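Local coordinates for protein sulfoquinovosidase (Escherichia coli, PDB 5AEE) that hydrolyses sulfoquinovosyl diacylglycerides, the plant sulfolipids, and simple sulfoquinovosides such as sulfoquinovosyl glycerol, releasing sulfoquinovose for sulfoglycolysis, at residues 466-471 and 496-501. The protein carries 1 engineered substitution. Numbering follows the deposited sequence.
Sequences TMMWAG and TGHGLH. With NSQ (4-nitrophenyl alpha-D-6-sulfoquinovoside), chain E.
Over one face of the His498 imidazole lies the side chain of Met468: its CG sits 3.5 Å from the ring centroid and 10° off the ring normal, a CH-pi contact, and its SD adds a Met-aromatic contact at 4.0 Å from the same centroid. With CG beside the backbone N (chi1 -54°), the Met468 chain starts over the ring, and the bend at chi2 sets SD over the same face. In the ring itself NE2 is hydrogen-bonded to Ser465 O, while ND1 accepts a weak bond from Leu500 N; together the two would limit turning of the ring. Without the imidazole, as with an alanine here, the Met468 thioether is likely to lose the flat surface it lies on, and the Ser465 carbonyl its N-H partner. The His501 ring meets the other segment obliquely, with CE1 3.7 Å from Ala470 CB and CD2 4.0 Å from Met468 CB; its NE2 is hydrogen-bonded to Glu134. The side chain of Trp469 leaves the backbone away from 496-501. Its CZ2 lies 3.3 Å from O2 of the bound sulfoquinovoside, which meets the indole at its edge, while Asp405, the nucleophile, and Arg535, in a cation-pi contact, also adjoin it.

Backbone geometry shows a parallel bridge between Met468 and His501: Met468 N donates to Leu500 O at 3.0 Å with an N-H...O angle of 164°, and His501 CA approaches Met468 O in a CA-H...O contact. Met467 SD also packs 3.9 Å from Leu500 CB, the two side chains crossing at about a right angle. These two strands, 468-469 and 501-505, are neighbours in the parallel beta-barrel of the family 31 TIM-barrel domain. The chemistry thus divides: buried thioether-imidazole contacts and one main-chain hydrogen bond tie 466-471 to 496-501, while the Trp469 indole edge lines the substrate pocket.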
loop_
_atom_site.group_PDB
_atom_site.type_symbol
_atom_site.label_atom_id
_atom_site.label_comp_id
_atom_site.label_asym_id
_atom_site.label_seq_id
_atom_site.Cartn_x
_atom_site.Cartn_y
_atom_site.Cartn_z
ATOM N N THR A 466 -0.617 0.576 -11.051
ATOM C CA THR A 466 -1.307 1.749 -11.452
ATOM C C THR A 466 -2.171 2.371 -10.349
ATOM O O THR A 466 -2.523 3.551 -10.433
ATOM C CB THR A 466 -2.183 1.439 -12.715
ATOM O OG1 THR A 466 -2.876 0.174 -12.551
ATOM C CG2 THR A 466 -1.328 1.235 -13.919
ATOM N N MET A 467 -2.502 1.632 -9.288
ATOM C CA MET A 467 -3.370 2.142 -8.200
ATOM C C MET A 467 -3.262 1.198 -7.044
ATOM O O MET A 467 -3.245 -0.043 -7.250
ATOM C CB MET A 467 -4.807 2.214 -8.655
ATOM C CG MET A 467 -5.820 2.471 -7.565
ATOM S SD MET A 467 -5.791 4.107 -6.780
ATOM C CE MET A 467 -6.503 5.088 -8.127
ATOM N N MET A 468 -3.063 1.734 -5.855
ATOM C CA MET A 468 -3.177 0.915 -4.656
ATOM C C MET A 468 -4.583 1.066 -4.056
ATOM O O MET A 468 -5.171 2.146 -4.137
ATOM C CB MET A 468 -2.168 1.338 -3.611
ATOM C CG MET A 468 -0.772 1.348 -4.134
ATOM S SD MET A 468 -0.149 -0.112 -4.949
ATOM C CE MET A 468 -0.426 -1.444 -3.779
ATOM N N TRP A 469 -5.113 -0.007 -3.446
ATOM C CA TRP A 469 -6.249 0.148 -2.565
ATOM C C TRP A 469 -5.816 -0.309 -1.167
ATOM O O TRP A 469 -4.901 -1.097 -1.049
ATOM C CB TRP A 469 -7.551 -0.445 -3.060
ATOM C CG TRP A 469 -7.930 -1.790 -2.562
ATOM C CD1 TRP A 469 -8.762 -2.048 -1.493
ATOM C CD2 TRP A 469 -7.534 -3.029 -3.067
ATOM N NE1 TRP A 469 -8.870 -3.371 -1.307
ATOM C CE2 TRP A 469 -8.153 -4.019 -2.262
ATOM C CE3 TRP A 469 -6.693 -3.434 -4.123
ATOM C CZ2 TRP A 469 -7.967 -5.353 -2.457
ATOM C CZ3 TRP A 469 -6.545 -4.790 -4.356
ATOM C CH2 TRP A 469 -7.152 -5.738 -3.505
ATOM N N ALA A 470 -6.535 0.168 -0.165
ATOM C CA ALA A 470 -6.148 -0.046 1.243
ATOM C C ALA A 470 -6.446 -1.445 1.826
ATOM O O ALA A 470 -6.282 -1.639 3.061
ATOM C CB ALA A 470 -6.784 1.024 2.130
ATOM N N GLY A 471 -6.783 -2.420 1.001
ATOM C CA GLY A 471 -6.979 -3.766 1.472
ATOM C C GLY A 471 -8.218 -3.818 2.354
ATOM O O GLY A 471 -9.148 -3.054 2.174
ATOM N N THR A 496 6.399 6.976 0.648
ATOM C CA THR A 496 7.148 5.899 0.088
ATOM C C THR A 496 6.984 5.861 -1.459
ATOM O O THR A 496 7.282 4.868 -2.085
ATOM C CB THR A 496 6.636 4.537 0.682
ATOM O OG1 THR A 496 6.492 4.648 2.124
ATOM C CG2 THR A 496 7.636 3.453 0.325
ATOM N N GLY A 497 6.462 6.915 -2.033
ATOM C CA GLY A 497 6.487 7.089 -3.471
ATOM C C GLY A 497 5.319 6.603 -4.254
ATOM O O GLY A 497 5.420 6.542 -5.501
ATOM N N HIS A 498 4.223 6.228 -3.589
ATOM C CA HIS A 498 3.005 5.830 -4.316
ATOM C C HIS A 498 1.918 6.799 -3.982
ATOM O O HIS A 498 1.544 6.932 -2.806
ATOM C CB HIS A 498 2.567 4.378 -4.073
ATOM C CG HIS A 498 1.854 3.812 -5.241
ATOM N ND1 HIS A 498 0.607 4.258 -5.617
ATOM C CD2 HIS A 498 2.203 2.865 -6.146
ATOM C CE1 HIS A 498 0.207 3.602 -6.690
ATOM N NE2 HIS A 498 1.166 2.761 -7.040
ATOM N N GLY A 499 1.462 7.536 -5.021
ATOM C CA GLY A 499 0.542 8.644 -4.814
ATOM C C GLY A 499 -0.889 8.424 -5.265
ATOM O O GLY A 499 -1.633 9.390 -5.351
ATOM N N LEU A 500 -1.267 7.178 -5.620
ATOM C CA LEU A 500 -2.635 6.851 -6.031
ATOM C C LEU A 500 -3.165 5.779 -5.114
ATOM O O LEU A 500 -2.697 4.612 -5.181
ATOM C CB LEU A 500 -2.649 6.377 -7.498
ATOM C CG LEU A 500 -1.934 7.298 -8.487
ATOM C CD1 LEU A 500 -1.685 6.734 -9.859
ATOM C CD2 LEU A 500 -2.697 8.625 -8.565
ATOM N N HIS A 501 -4.177 6.155 -4.317
ATOM C CA HIS A 501 -4.647 5.361 -3.220
ATOM C C HIS A 501 -6.136 5.556 -3.006
ATOM O O HIS A 501 -6.634 6.683 -3.005
ATOM C CB HIS A 501 -3.887 5.746 -1.951
ATOM C CG HIS A 501 -4.070 4.803 -0.823
ATOM N ND1 HIS A 501 -4.977 5.016 0.196
ATOM C CD2 HIS A 501 -3.483 3.620 -0.557
ATOM C CE1 HIS A 501 -4.920 4.018 1.047
ATOM N NE2 HIS A 501 -4.017 3.161 0.619
HETATM O O12 NSQ E . -10.164 -13.999 -1.648
HETATM S S10 NSQ E . -11.469 -13.634 -2.251
HETATM O O13 NSQ E . -11.872 -14.335 -3.490
HETATM O O11 NSQ E . -12.474 -13.697 -1.191
HETATM C C6 NSQ E . -11.399 -11.996 -2.777
HETATM C C5 NSQ E . -11.115 -10.957 -1.701
HETATM O O5 NSQ E . -9.681 -11.099 -1.443
HETATM C C1 NSQ E . -9.073 -10.120 -0.656
HETATM C C2 NSQ E . -9.400 -8.699 -1.163
HETATM O O2 NSQ E . -8.721 -7.813 -0.315
HETATM C C3 NSQ E . -10.903 -8.526 -1.208
HETATM O O3 NSQ E . -11.286 -7.237 -1.638
HETATM C C4 NSQ E . -11.536 -9.540 -2.131
HETATM O O4 NSQ E . -12.986 -9.386 -2.067
HETATM O O1 NSQ E . -9.601 -10.345 0.650
HETATM C C25 NSQ E . -9.117 -11.397 1.323
HETATM C C26 NSQ E . -7.745 -11.456 1.617
HETATM C C27 NSQ E . -7.268 -12.569 2.244
HETATM C C28 NSQ E . -8.143 -13.572 2.643
HETATM N N32 NSQ E . -7.596 -14.724 3.242
HETATM O O33 NSQ E . -8.287 -15.784 3.257
HETATM O O34 NSQ E . -6.361 -14.744 3.579
HETATM C C29 NSQ E . -9.493 -13.489 2.316
HETATM C C30 NSQ E . -9.993 -12.383 1.652
#